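Local coordinates for protein fructosyl amine: oxygen oxidoreductase (Aspergillus fumigatus, PDB 3DJE) that oxidatively removes the sugar from fructosyl amino acids, a deglycating (amadoriase) reaction that uses a bound FAD cofactor and molecular oxygen, at residues E211-L225 with R349-G361. Numbering follows the deposited sequence.
Sequences ERTFLCAGASAGQFL and RHPQYHSLVLGCG. With FAD (flavin-adenine dinucleotide), chain C.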
ATOM      1  N   GLU A 211      28.144  -0.009  -1.416  1.00 11.90           N
ATOM      2  CA  GLU A 211      28.388  -1.175  -2.249  1.00 12.58           C
ATOM      3  C   GLU A 211      27.139  -1.658  -2.997  1.00 11.57           C
ATOM      4  O   GLU A 211      27.229  -2.157  -4.118  1.00 11.88           O
ATOM      5  CB  GLU A 211      28.982  -2.295  -1.389  1.00 13.59           C
ATOM      6  CG  GLU A 211      30.391  -2.015  -0.883  1.00 19.13           C
ATOM      7  CD  GLU A 211      31.085  -3.290  -0.393  1.00 24.73           C
ATOM      8  OE1 GLU A 211      30.841  -4.364  -0.987  1.00 28.71           O
ATOM      9  OE2 GLU A 211      31.857  -3.226   0.593  1.00 28.79           O
ATOM     10  N   ARG A 212      25.975  -1.546  -2.350  1.00 11.01           N
ATOM     11  CA  ARG A 212      24.680  -1.797  -2.994  1.00 11.01           C
ATOM     12  C   ARG A 212      23.699  -0.733  -2.530  1.00 10.33           C
ATOM     13  O   ARG A 212      23.753  -0.309  -1.375  1.00 10.28           O
ATOM     14  CB  ARG A 212      24.100  -3.168  -2.597  1.00 11.36           C
ATOM     15  CG  ARG A 212      24.931  -4.369  -3.065  1.00 13.03           C
ATOM     16  CD  ARG A 212      24.890  -4.534  -4.570  1.00 15.01           C
ATOM     17  NE  ARG A 212      25.547  -5.770  -4.994  1.00 18.56           N
ATOM     18  CZ  ARG A 212      26.866  -5.920  -5.112  1.00 20.11           C
ATOM     19  NH1 ARG A 212      27.692  -4.909  -4.858  1.00 18.78           N
ATOM     20  NH2 ARG A 212      27.366  -7.090  -5.488  1.00 22.46           N
ATOM     21  N   THR A 213      22.842  -0.301  -3.447  1.00 10.13           N
ATOM     22  CA  THR A 213      21.777   0.670  -3.181  1.00 10.82           C
ATOM     23  C   THR A 213      20.445   0.017  -3.509  1.00 10.49           C
ATOM     24  O   THR A 213      20.280  -0.534  -4.603  1.00 11.12           O
ATOM     25  CB  THR A 213      21.974   1.939  -4.062  1.00 11.17           C
ATOM     26  OG1 THR A 213      23.239   2.552  -3.764  1.00 12.30           O
ATOM     27  CG2 THR A 213      20.848   2.946  -3.871  1.00 12.46           C
ATOM     28  N   PHE A 214      19.504   0.079  -2.560  1.00  9.99           N
ATOM     29  CA  PHE A 214      18.152  -0.414  -2.747  1.00 10.53           C
ATOM     30  C   PHE A 214      17.243   0.787  -2.966  1.00 10.41           C
ATOM     31  O   PHE A 214      17.242   1.703  -2.156  1.00 11.29           O
ATOM     32  CB  PHE A 214      17.657  -1.138  -1.497  1.00  9.56           C
ATOM     33  CG  PHE A 214      18.416  -2.403  -1.166  1.00 10.09           C
ATOM     34  CD1 PHE A 214      17.906  -3.651  -1.522  1.00 10.36           C
ATOM     35  CD2 PHE A 214      19.621  -2.344  -0.471  1.00 11.80           C
ATOM     36  CE1 PHE A 214      18.595  -4.830  -1.194  1.00 11.19           C
ATOM     37  CE2 PHE A 214      20.318  -3.525  -0.148  1.00 11.90           C
ATOM     38  CZ  PHE A 214      19.793  -4.764  -0.514  1.00 11.28           C
ATOM     39  N   LEU A 215      16.466   0.755  -4.039  1.00 10.38           N
ATOM     40  CA  LEU A 215      15.520   1.825  -4.317  1.00 10.54           C
ATOM     41  C   LEU A 215      14.125   1.379  -3.870  1.00 11.08           C
ATOM     42  O   LEU A 215      13.509   0.515  -4.492  1.00 11.17           O
ATOM     43  CB  LEU A 215      15.571   2.202  -5.793  1.00 11.04           C
ATOM     44  CG  LEU A 215      14.667   3.359  -6.234  1.00 11.32           C
ATOM     45  CD1 LEU A 215      14.955   4.604  -5.398  1.00 12.91           C
ATOM     46  CD2 LEU A 215      14.878   3.631  -7.708  1.00 12.23           C
ATOM     47  N   CYS A 216      13.664   1.985  -2.776  1.00 10.92           N
ATOM     48  CA  CYS A 216      12.396   1.630  -2.139  1.00 10.98           C
ATOM     49  C   CYS A 216      11.584   2.892  -1.853  1.00 10.69           C
ATOM     50  O   CYS A 216      11.009   3.054  -0.782  1.00 10.23           O
ATOM     51  CB  CYS A 216      12.667   0.878  -0.830  1.00 11.54           C
ATOM     52  SG  CYS A 216      13.464  -0.709  -1.072  1.00 12.83           S
ATOM     53  N   ALA A 217      11.535   3.787  -2.832  1.00 10.27           N
ATOM     54  CA  ALA A 217      10.904   5.088  -2.663  1.00 10.80           C
ATOM     55  C   ALA A 217       9.420   5.150  -3.078  1.00 10.88           C
ATOM     56  O   ALA A 217       8.855   6.244  -3.234  1.00 10.53           O
ATOM     57  CB  ALA A 217      11.740   6.152  -3.405  1.00 11.12           C
ATOM     58  N   GLY A 218       8.798   3.983  -3.261  1.00 10.26           N
ATOM     59  CA  GLY A 218       7.366   3.922  -3.506  1.00 10.49           C
ATOM     60  C   GLY A 218       6.972   4.718  -4.726  1.00 10.11           C
ATOM     61  O   GLY A 218       7.598   4.582  -5.793  1.00 11.01           O
ATOM     62  N   ALA A 219       5.939   5.545  -4.575  1.00 10.54           N
ATOM     63  CA  ALA A 219       5.414   6.330  -5.705  1.00 10.71           C
ATOM     64  C   ALA A 219       6.439   7.305  -6.287  1.00 11.74           C
ATOM     65  O   ALA A 219       6.259   7.773  -7.409  1.00 12.90           O
ATOM     66  CB  ALA A 219       4.151   7.091  -5.298  1.00 11.51           C
ATOM     67  N   SER A 220       7.494   7.604  -5.521  1.00 11.29           N
ATOM     68  CA  SER A 220       8.526   8.567  -5.947  1.00 11.65           C
ATOM     69  C   SER A 220       9.715   7.900  -6.640  1.00 12.01           C
ATOM     70  O   SER A 220      10.651   8.588  -7.073  1.00 13.22           O
ATOM     71  CB  SER A 220       9.034   9.381  -4.745  1.00 12.29           C
ATOM     72  OG  SER A 220       7.965  10.030  -4.092  1.00 13.10           O
ATOM     73  N   ALA A 221       9.694   6.575  -6.745  1.00 11.78           N
ATOM     74  CA  ALA A 221      10.855   5.841  -7.264  1.00 12.21           C
ATOM     75  C   ALA A 221      11.266   6.300  -8.669  1.00 12.72           C
ATOM     76  O   ALA A 221      12.463   6.397  -8.966  1.00 12.44           O
ATOM     77  CB  ALA A 221      10.618   4.327  -7.237  1.00 12.13           C
ATOM     78  N   GLY A 222      10.279   6.618  -9.510  1.00 13.41           N
ATOM     79  CA  GLY A 222      10.552   7.043 -10.894  1.00 14.01           C
ATOM     80  C   GLY A 222      11.317   8.351 -11.031  1.00 13.67           C
ATOM     81  O   GLY A 222      11.808   8.688 -12.121  1.00 14.75           O
ATOM     82  N   GLN A 223      11.422   9.110  -9.940  1.00 12.96           N
ATOM     83  CA  GLN A 223      12.203  10.352  -9.960  1.00 12.97           C
ATOM     84  C   GLN A 223      13.685  10.050 -10.207  1.00 12.75           C
ATOM     85  O   GLN A 223      14.411  10.846 -10.807  1.00 13.43           O
ATOM     86  CB  GLN A 223      12.052  11.075  -8.624  1.00 13.17           C
ATOM     87  CG  GLN A 223      12.690  12.461  -8.623  1.00 14.39           C
ATOM     88  CD  GLN A 223      12.697  13.080  -7.250  1.00 17.19           C
ATOM     89  OE1 GLN A 223      11.675  13.098  -6.558  1.00 17.32           O
ATOM     90  NE2 GLN A 223      13.849  13.597  -6.848  1.00 17.98           N
ATOM     91  N   PHE A 224      14.130   8.891  -9.737  1.00 12.40           N
ATOM     92  CA  PHE A 224      15.560   8.598  -9.609  1.00 12.28           C
ATOM     93  C   PHE A 224      16.193   7.775 -10.712  1.00 13.22           C
ATOM     94  O   PHE A 224      17.422   7.742 -10.837  1.00 12.63           O
ATOM     95  CB  PHE A 224      15.799   7.907  -8.270  1.00 12.52           C
ATOM     96  CG  PHE A 224      15.303   8.709  -7.112  1.00 12.64           C
ATOM     97  CD1 PHE A 224      15.969   9.867  -6.730  1.00 13.64           C
ATOM     98  CD2 PHE A 224      14.134   8.349  -6.448  1.00 12.73           C
ATOM     99  CE1 PHE A 224      15.496  10.632  -5.668  1.00 15.90           C
ATOM    100  CE2 PHE A 224      13.653   9.109  -5.389  1.00 14.12           C
ATOM    101  CZ  PHE A 224      14.330  10.240  -4.997  1.00 14.39           C
ATOM    102  N   LEU A 225      15.349   7.103 -11.494  1.00 14.13           N
ATOM    103  CA  LEU A 225      15.776   6.103 -12.451  1.00 15.38           C
ATOM    104  C   LEU A 225      14.784   6.081 -13.606  1.00 14.58           C
ATOM    105  O   LEU A 225      13.599   6.324 -13.396  1.00 14.87           O
ATOM    106  CB  LEU A 225      15.755   4.721 -11.755  1.00 15.59           C
ATOM    107  CG  LEU A 225      16.268   3.469 -12.458  1.00 16.42           C
ATOM    108  CD1 LEU A 225      17.776   3.457 -12.466  1.00 20.14           C
ATOM    109  CD2 LEU A 225      15.754   2.222 -11.761  1.00 17.40           C
ATOM    110  N   ARG A 349      17.468  -7.061  -9.335  1.00 13.35           N
ATOM    111  CA  ARG A 349      18.644  -6.259  -9.627  1.00 14.99           C
ATOM    112  C   ARG A 349      18.383  -5.525 -10.931  1.00 15.19           C
ATOM    113  O   ARG A 349      17.700  -6.054 -11.822  1.00 15.94           O
ATOM    114  CB  ARG A 349      19.856  -7.160  -9.806  1.00 15.55           C
ATOM    115  CG  ARG A 349      19.904  -8.248  -8.774  1.00 20.66           C
ATOM    116  CD  ARG A 349      21.071  -8.144  -7.882  1.00 29.07           C
ATOM    117  NE  ARG A 349      22.044  -9.178  -8.201  1.00 32.55           N
ATOM    118  CZ  ARG A 349      23.019  -9.033  -9.093  1.00 36.33           C
ATOM    119  NH1 ARG A 349      23.152  -7.891  -9.758  1.00 37.92           N
ATOM    120  NH2 ARG A 349      23.869 -10.031  -9.319  1.00 35.26           N
ATOM    121  N   HIS A 350      18.925  -4.317 -11.051  1.00 14.86           N
ATOM    122  CA  HIS A 350      18.862  -3.599 -12.316  1.00 15.52           C
ATOM    123  C   HIS A 350      19.724  -4.352 -13.362  1.00 15.80           C
ATOM    124  O   HIS A 350      20.813  -4.820 -13.036  1.00 16.42           O
ATOM    125  CB  HIS A 350      19.342  -2.161 -12.142  1.00 15.57           C
ATOM    126  CG  HIS A 350      19.025  -1.292 -13.313  1.00 15.31           C
ATOM    127  ND1 HIS A 350      19.814  -1.254 -14.446  1.00 15.35           N
ATOM    128  CD2 HIS A 350      17.985  -0.459 -13.543  1.00 15.24           C
ATOM    129  CE1 HIS A 350      19.281  -0.411 -15.315  1.00 14.63           C
ATOM    130  NE2 HIS A 350      18.168   0.080 -14.793  1.00 16.31           N
ATOM    131  N   PRO A 351      19.218  -4.494 -14.605  1.00 16.56           N
ATOM    132  CA  PRO A 351      19.925  -5.262 -15.648  1.00 17.14           C
ATOM    133  C   PRO A 351      21.283  -4.703 -16.077  1.00 18.07           C
ATOM    134  O   PRO A 351      22.142  -5.469 -16.553  1.00 18.89           O
ATOM    135  CB  PRO A 351      18.952  -5.231 -16.828  1.00 17.13           C
ATOM    136  CG  PRO A 351      18.077  -4.056 -16.595  1.00 17.62           C
ATOM    137  CD  PRO A 351      17.929  -3.978 -15.098  1.00 16.29           C
ATOM    138  N   GLN A 352      21.476  -3.395 -15.917  1.00 17.70           N
ATOM    139  CA  GLN A 352      22.738  -2.752 -16.285  1.00 18.57           C
ATOM    140  C   GLN A 352      23.532  -2.212 -15.099  1.00 17.76           C
ATOM    141  O   GLN A 352      24.764  -2.352 -15.060  1.00 18.08           O
ATOM    142  CB  GLN A 352      22.491  -1.640 -17.300  1.00 18.35           C
ATOM    143  CG  GLN A 352      23.779  -0.976 -17.787  1.00 20.89           C
ATOM    144  CD  GLN A 352      23.546   0.110 -18.818  1.00 21.30           C
ATOM    145  OE1 GLN A 352      24.506   0.675 -19.354  1.00 26.30           O
ATOM    146  NE2 GLN A 352      22.282   0.397 -19.119  1.00 23.57           N
ATOM    147  N   TYR A 353      22.839  -1.575 -14.152  1.00 16.58           N
ATOM    148  CA  TYR A 353      23.490  -1.024 -12.966  1.00 17.15           C
ATOM    149  C   TYR A 353      23.660  -2.123 -11.918  1.00 16.44           C
ATOM    150  O   TYR A 353      22.753  -2.378 -11.113  1.00 16.91           O
ATOM    151  CB  TYR A 353      22.692   0.161 -12.400  1.00 17.65           C
ATOM    152  CG  TYR A 353      22.315   1.207 -13.429  1.00 18.66           C
ATOM    153  CD1 TYR A 353      23.237   1.631 -14.387  1.00 21.02           C
ATOM    154  CD2 TYR A 353      21.040   1.770 -13.442  1.00 20.43           C
ATOM    155  CE1 TYR A 353      22.891   2.589 -15.348  1.00 21.32           C
ATOM    156  CE2 TYR A 353      20.680   2.736 -14.390  1.00 20.99           C
ATOM    157  CZ  TYR A 353      21.615   3.135 -15.335  1.00 22.19           C
ATOM    158  OH  TYR A 353      21.274   4.078 -16.277  1.00 23.96           O
ATOM    159  N   HIS A 354      24.831  -2.754 -11.960  1.00 16.24           N
ATOM    160  CA  HIS A 354      25.229  -3.909 -11.130  1.00 16.66           C
ATOM    161  C   HIS A 354      24.917  -3.784  -9.628  1.00 15.21           C
ATOM    162  O   HIS A 354      24.572  -4.772  -8.979  1.00 14.79           O
ATOM    163  CB  HIS A 354      26.742  -4.148 -11.357  1.00 18.16           C
ATOM    164  CG  HIS A 354      27.369  -5.153 -10.438  1.00 21.78           C
ATOM    165  ND1 HIS A 354      27.947  -4.804  -9.234  1.00 25.38           N
ATOM    166  CD2 HIS A 354      27.542  -6.491 -10.566  1.00 24.93           C
ATOM    167  CE1 HIS A 354      28.426  -5.889  -8.649  1.00 26.63           C
ATOM    168  NE2 HIS A 354      28.192  -6.926  -9.434  1.00 27.36           N
ATOM    169  N   SER A 355      25.046  -2.578  -9.087  1.00 13.71           N
ATOM    170  CA  SER A 355      24.973  -2.356  -7.646  1.00 12.58           C
ATOM    171  C   SER A 355      23.581  -1.948  -7.185  1.00 12.44           C
ATOM    172  O   SER A 355      23.375  -1.762  -5.991  1.00 12.41           O
ATOM    173  CB  SER A 355      25.985  -1.280  -7.222  1.00 13.52           C
ATOM    174  OG  SER A 355      27.315  -1.638  -7.591  1.00 14.79           O
ATOM    175  N   LEU A 356      22.650  -1.787  -8.125  1.00 11.73           N
ATOM    176  CA  LEU A 356      21.294  -1.313  -7.799  1.00 11.83           C
ATOM    177  C   LEU A 356      20.292  -2.454  -7.664  1.00 11.61           C
ATOM    178  O   LEU A 356      20.256  -3.362  -8.508  1.00 10.98           O
ATOM    179  CB  LEU A 356      20.806  -0.319  -8.858  1.00 11.19           C
ATOM    180  CG  LEU A 356      19.420   0.314  -8.660  1.00 11.65           C
ATOM    181  CD1 LEU A 356      19.395   1.185  -7.415  1.00 11.89           C
ATOM    182  CD2 LEU A 356      18.995   1.124  -9.892  1.00 13.45           C
ATOM    183  N   VAL A 357      19.483  -2.388  -6.604  1.00 11.20           N
ATOM    184  CA  VAL A 357      18.392  -3.338  -6.376  1.00 11.26           C
ATOM    185  C   VAL A 357      17.089  -2.549  -6.299  1.00 11.73           C
ATOM    186  O   VAL A 357      17.011  -1.551  -5.588  1.00 11.05           O
ATOM    187  CB  VAL A 357      18.587  -4.134  -5.067  1.00 11.31           C
ATOM    188  CG1 VAL A 357      17.487  -5.195  -4.903  1.00 12.42           C
ATOM    189  CG2 VAL A 357      19.957  -4.829  -5.060  1.00 13.63           C
ATOM    190  N   LEU A 358      16.086  -3.002  -7.041  1.00 11.73           N
ATOM    191  CA  LEU A 358      14.760  -2.390  -7.052  1.00 12.04           C
ATOM    192  C   LEU A 358      13.859  -3.108  -6.071  1.00 12.04           C
ATOM    193  O   LEU A 358      13.818  -4.332  -6.070  1.00 12.67           O
ATOM    194  CB  LEU A 358      14.118  -2.496  -8.449  1.00 12.75           C
ATOM    195  CG  LEU A 358      14.673  -1.640  -9.605  1.00 14.52           C
ATOM    196  CD1 LEU A 358      15.072  -0.239  -9.129  1.00 16.53           C
ATOM    197  CD2 LEU A 358      15.828  -2.347 -10.279  1.00 16.91           C
ATOM    198  N   GLY A 359      13.130  -2.363  -5.250  1.00 12.14           N
ATOM    199  CA  GLY A 359      12.079  -2.965  -4.447  1.00 11.88           C
ATOM    200  C   GLY A 359      10.874  -2.061  -4.526  1.00 12.56           C
ATOM    201  O   GLY A 359      10.661  -1.225  -3.652  1.00 11.94           O
ATOM    202  N   CYS A 360      10.124  -2.187  -5.612  1.00 13.60           N
ATOM    203  CA  CYS A 360       8.994  -1.285  -5.832  1.00 15.31           C
ATOM    204  C   CYS A 360       7.892  -1.875  -6.696  1.00 14.15           C
ATOM    205  O   CYS A 360       7.790  -3.091  -6.826  1.00 14.16           O
ATOM    206  CB  CYS A 360       9.447   0.065  -6.369  1.00 16.48           C
ATOM    207  SG  CYS A 360      10.439  -0.107  -7.815  1.00 24.43           S
ATOM    208  N   GLY A 361       7.046  -0.998  -7.238  1.00 13.33           N
ATOM    209  CA  GLY A 361       5.846  -1.420  -7.953  1.00 12.44           C
ATOM    210  C   GLY A 361       4.879  -2.224  -7.091  1.00 11.64           C
ATOM    211  O   GLY A 361       4.293  -3.197  -7.546  1.00 11.81           O
TER
HETATM  212  PA  FAD C 500       5.831   3.799   0.824  1.00  9.66           P
HETATM  213  O1A FAD C 500       5.498   3.060   2.047  1.00 10.32           O
HETATM  214  O2A FAD C 500       4.916   4.895   0.380  1.00  9.99           O
HETATM  215  O5B FAD C 500       7.301   4.329   1.067  1.00 10.46           O
HETATM  216  C5B FAD C 500       7.971   5.208   0.160  1.00 10.37           C
HETATM  217  C4B FAD C 500       9.026   5.965   0.977  1.00 11.02           C
HETATM  218  O4B FAD C 500       9.805   6.647  -0.024  1.00  9.92           O
HETATM  219  C3B FAD C 500       8.308   7.050   1.814  1.00 11.02           C
HETATM  220  O3B FAD C 500       8.559   6.872   3.218  1.00 12.08           O
HETATM  221  C2B FAD C 500       8.946   8.340   1.274  1.00  9.60           C
HETATM  222  O2B FAD C 500       9.190   9.325   2.327  1.00 12.18           O
HETATM  223  C1B FAD C 500      10.247   7.808   0.610  1.00 11.05           C
HETATM  224  N9A FAD C 500      10.790   8.887  -0.270  1.00 10.58           N
HETATM  225  C8A FAD C 500      10.118   9.729  -1.083  1.00 10.90           C
HETATM  226  N7A FAD C 500      10.995  10.585  -1.647  1.00  9.14           N
HETATM  227  C5A FAD C 500      12.217  10.280  -1.185  1.00  8.71           C
HETATM  228  C6A FAD C 500      13.493  10.815  -1.391  1.00  9.40           C
HETATM  229  N6A FAD C 500      13.660  11.881  -2.209  1.00 10.29           N
HETATM  230  N1A FAD C 500      14.541  10.257  -0.754  1.00  9.55           N
HETATM  231  C2A FAD C 500      14.383   9.210   0.064  1.00  9.77           C
HETATM  232  N3A FAD C 500      13.177   8.677   0.287  1.00  8.96           N
HETATM  233  C4A FAD C 500      12.089   9.199  -0.327  1.00  8.87           C
HETATM  234  N1  FAD C 500      -2.023  -2.433   0.907  1.00  9.29           N
HETATM  235  C2  FAD C 500      -2.463  -3.572   1.579  1.00  9.88           C
HETATM  236  O2  FAD C 500      -1.784  -4.599   1.621  1.00 10.41           O
HETATM  237  N3  FAD C 500      -3.706  -3.541   2.212  1.00  9.88           N
HETATM  238  C4  FAD C 500      -4.520  -2.414   2.180  1.00 11.21           C
HETATM  239  O4  FAD C 500      -5.615  -2.422   2.756  1.00 10.70           O
HETATM  240  C4X FAD C 500      -4.071  -1.281   1.483  1.00 10.49           C
HETATM  241  N5  FAD C 500      -4.867  -0.139   1.415  1.00 11.11           N
HETATM  242  C5X FAD C 500      -4.340   1.031   0.876  1.00  9.98           C
HETATM  243  C6  FAD C 500      -5.067   2.210   1.008  1.00 11.30           C
HETATM  244  C7  FAD C 500      -4.550   3.406   0.523  1.00 11.37           C
HETATM  245  C7M FAD C 500      -5.408   4.671   0.675  1.00 11.77           C
HETATM  246  C8  FAD C 500      -3.291   3.435  -0.073  1.00 10.75           C
HETATM  247  C8M FAD C 500      -2.688   4.781  -0.540  1.00 11.57           C
HETATM  248  C9  FAD C 500      -2.556   2.247  -0.187  1.00 10.37           C
HETATM  249  C9A FAD C 500      -3.072   1.039   0.299  1.00  9.09           C
HETATM  250  N10 FAD C 500      -2.363  -0.174   0.187  1.00  9.79           N
HETATM  251  C10 FAD C 500      -2.827  -1.306   0.857  1.00  9.91           C
HETATM  252  C1' FAD C 500      -1.132  -0.250  -0.611  1.00  8.36           C
HETATM  253  C2' FAD C 500       0.088  -0.089   0.296  1.00  8.62           C
HETATM  254  O2' FAD C 500      -0.152   0.960   1.259  1.00  9.46           O
HETATM  255  C3' FAD C 500       1.309   0.239  -0.559  1.00  7.33           C
HETATM  256  O3' FAD C 500       1.360  -0.670  -1.678  1.00  9.64           O
HETATM  257  C4' FAD C 500       2.620   0.089   0.221  1.00  8.43           C
HETATM  258  O4' FAD C 500       2.542   0.697   1.510  1.00  9.75           O
HETATM  259  C5' FAD C 500       3.748   0.749  -0.579  1.00  9.58           C
HETATM  260  O5' FAD C 500       4.997   0.569   0.110  1.00  8.86           O
HETATM  261  P   FAD C 500       6.337   1.232  -0.470  1.00  9.27           P
HETATM  262  O1P FAD C 500       6.498   0.829  -1.899  1.00  9.53           O
HETATM  263  O2P FAD C 500       7.391   0.930   0.519  1.00  9.14           O
HETATM  264  O3P FAD C 500       6.061   2.815  -0.432  1.00  9.07           O
HETATM  265  O   HOH W   1      29.502  -1.814  -5.921  1.00 35.82           O
HETATM  266  O   HOH W   2       9.165   1.123  -2.928  1.00 12.09           O
HETATM  267  O   HOH W   3       6.693   1.884  -6.408  1.00 15.74           O
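Strands 212-215 and 356-360 run parallel, 4.7 Å apart at an angle of 19°, and four backbone hydrogen bonds join the two segments, the first from T213 N to S355 O, just before strand 356-360, the last from G359 N to L215 O. Both belong to the sheet of the Rossmann-type FAD-binding domain, with strand 9-12 on the other side of 212-215. F214 and V357 share one face: V357 CB lies 3.6 Å from F214 CD1 and CG2 sits over the ring, on the side covered by helix 373-382, where M381 touches both. A beta-branched valine and a flat aromatic suit this layer between sheet and helix.

The other face is largely apolar, built around L215, L225, L356 and L358, with the rings of Y353 and H350 at its margin. L225, coming back after the turns of 217-224, uses leucine's fork: CD1 meets the ring edge of Y353 at CE2 (3.6 Å) and L356 CD2 tip to tip, while CD2 reaches L358 CD1 at 3.7 Å. The anti chi1 of L356 (-178°) turns its isobutyl group so that CD1 lies 3.4 Å from T213 O and CD2 faces L225.

At the partly exposed strand start, the long R212 chain bends at chi2, letting NH1 donate to E211 O within the guanidinium plane; H354 CE1 lies over one guanidinium face, 3.5 Å from NH2. S355 OG accepts from a water shared with E211 O and bonds to D196.

G218 CA lies 3.5 Å from FAD O3P, with a positive phi (58°) that glycine tolerates. One water accepts from G218 N and donates to G359 O and FAD O1P, so G218 meets the pyrophosphate directly while G359 reaches it through water.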